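Local coordinates for protein peroxin 22 (Pichia angusta, PDB 5NKZ) that forms a complex with the ubiquitin-conjugating enzyme Pex4p and is probably involved in peroxisome biogenesis, at residues L55-H60 / H79-V84. Residues are numbered along the deposited sequence; the frame is centred on the assembly and turned at random.
Sequences LTVILH and HQVIQV
The carbonyl oxygen of Leu55 receives NE2 of Gln80 in a weak, bent hydrogen bond (2.9 Å, 125° at the hydrogen), made by a side chain that runs extended beyond CG. Thr56 sets its methyl CG2 3.8 Å from CD1 of Ile82, while its OG1 makes weak hydrogen bonds to another protein chain. Regular pairing begins at Val57, whose N donates to Gln80 O at 2.8 Å and whose O accepts from Ile82 N. Ile58 shares a face with Ile82 and, through CG2, meets CG2 of Val84 loosely at 4.2 Å, on the side covered by helix 87-97. Leu59 returns to the face of Val57 and Val81: CD1 packs against Val81 CG1 at 3.5 Å, and the backbone N of Leu59 donates to Ile82 O. Beyond it the strands diverge, and Val84 N reaches Leu59 O only weakly. Here the chain of Gln83 folds at CD (chi2 61°), and NE2 donates to Val84 O at 2.7 Å and, more weakly, to His60 O and Val63 O; OE1 receives a weak bond from Lys65 N. An alanine in place of this glutamine would probably leave the carbonyls of His60 and Val84 without this amide and the turn before helix 65-71 less firmly tied. Strand 55-59, helix 65-71 and strand 81-83 make up a beta-alpha-beta crossover, with 81-83 an outermost strand of the chain's parallel sheet.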
# COMPACT_ATOMS: atom_id res chain seq x y z
N LEU C 55 -7.81 15.26 -2.47
CA LEU C 55 -6.72 16.14 -2.80
C LEU C 55 -5.59 15.53 -2.03
O LEU C 55 -5.81 14.95 -0.95
CB LEU C 55 -7.01 17.55 -2.36
CG LEU C 55 -5.85 18.55 -2.28
CD1 LEU C 55 -5.16 18.83 -3.61
CD2 LEU C 55 -6.44 19.85 -1.71
N THR C 56 -4.40 15.60 -2.61
CA THR C 56 -3.24 14.99 -2.03
C THR C 56 -2.09 15.91 -2.37
O THR C 56 -1.88 16.25 -3.53
CB THR C 56 -3.05 13.54 -2.58
OG1 THR C 56 -4.22 12.73 -2.33
CG2 THR C 56 -1.84 12.88 -1.93
N VAL C 57 -1.38 16.34 -1.35
CA VAL C 57 -0.32 17.33 -1.49
C VAL C 57 1.07 16.69 -1.35
O VAL C 57 1.36 15.95 -0.39
CB VAL C 57 -0.48 18.42 -0.40
CG1 VAL C 57 0.79 19.26 -0.24
CG2 VAL C 57 -1.66 19.33 -0.72
N ILE C 58 1.96 17.07 -2.26
CA ILE C 58 3.31 16.58 -2.30
C ILE C 58 4.29 17.74 -2.09
O ILE C 58 4.43 18.62 -2.95
CB ILE C 58 3.52 15.83 -3.65
CG1 ILE C 58 2.41 14.78 -3.83
CG2 ILE C 58 4.91 15.17 -3.75
CD1 ILE C 58 2.19 14.36 -5.25
N LEU C 59 4.99 17.75 -0.97
CA LEU C 59 5.95 18.84 -0.70
C LEU C 59 7.33 18.56 -1.30
O LEU C 59 7.89 17.46 -1.14
CB LEU C 59 6.09 19.11 0.81
CG LEU C 59 4.74 19.25 1.52
CD1 LEU C 59 4.94 19.05 3.01
CD2 LEU C 59 4.05 20.57 1.19
N HIS C 60 7.85 19.56 -1.99
CA HIS C 60 9.25 19.63 -2.38
C HIS C 60 10.11 19.38 -1.13
O HIS C 60 9.65 19.60 -0.01
CB HIS C 60 9.52 21.04 -2.92
CG HIS C 60 10.67 21.14 -3.87
ND1 HIS C 60 11.79 21.89 -3.59
CD2 HIS C 60 10.85 20.64 -5.12
CE1 HIS C 60 12.63 21.82 -4.61
NE2 HIS C 60 12.08 21.07 -5.55
N HIS C 79 -2.08 12.80 6.70
CA HIS C 79 -1.95 11.69 5.75
C HIS C 79 -2.07 12.11 4.31
O HIS C 79 -1.44 11.50 3.45
CB HIS C 79 -2.98 10.60 6.03
CG HIS C 79 -4.39 11.02 5.74
ND1 HIS C 79 -5.20 11.65 6.68
CD2 HIS C 79 -5.14 10.89 4.62
CE1 HIS C 79 -6.39 11.88 6.14
NE2 HIS C 79 -6.38 11.43 4.89
N GLN C 80 -2.86 13.15 4.05
CA GLN C 80 -3.05 13.68 2.70
C GLN C 80 -1.84 14.43 2.18
O GLN C 80 -1.85 14.83 1.02
CB GLN C 80 -4.23 14.66 2.63
CG GLN C 80 -5.61 14.09 2.87
CD GLN C 80 -6.72 15.15 2.70
OE1 GLN C 80 -7.68 15.22 3.47
NE2 GLN C 80 -6.57 15.99 1.68
N VAL C 81 -0.83 14.66 3.02
CA VAL C 81 0.36 15.42 2.67
C VAL C 81 1.57 14.49 2.63
O VAL C 81 1.72 13.69 3.53
CB VAL C 81 0.59 16.56 3.72
CG1 VAL C 81 1.90 17.31 3.47
CG2 VAL C 81 -0.59 17.53 3.68
N ILE C 82 2.43 14.62 1.63
CA ILE C 82 3.53 13.65 1.42
C ILE C 82 4.89 14.35 1.29
O ILE C 82 5.17 15.03 0.31
CB ILE C 82 3.21 12.75 0.21
CG1 ILE C 82 2.15 11.71 0.60
CG2 ILE C 82 4.44 12.02 -0.27
CD1 ILE C 82 1.28 11.27 -0.56
N GLN C 83 5.70 14.20 2.33
CA GLN C 83 7.05 14.77 2.37
C GLN C 83 7.95 13.94 1.49
O GLN C 83 8.16 12.77 1.75
CB GLN C 83 7.63 14.76 3.80
CG GLN C 83 9.03 15.34 3.91
CD GLN C 83 9.04 16.79 3.50
OE1 GLN C 83 8.71 17.64 4.28
NE2 GLN C 83 9.38 17.06 2.25
N VAL C 84 8.50 14.57 0.48
CA VAL C 84 9.45 13.98 -0.43
C VAL C 84 10.81 14.61 -0.11
O VAL C 84 10.86 15.73 0.41
CB VAL C 84 8.96 14.23 -1.87
CG1 VAL C 84 10.07 14.70 -2.81
CG2 VAL C 84 8.22 13.01 -2.40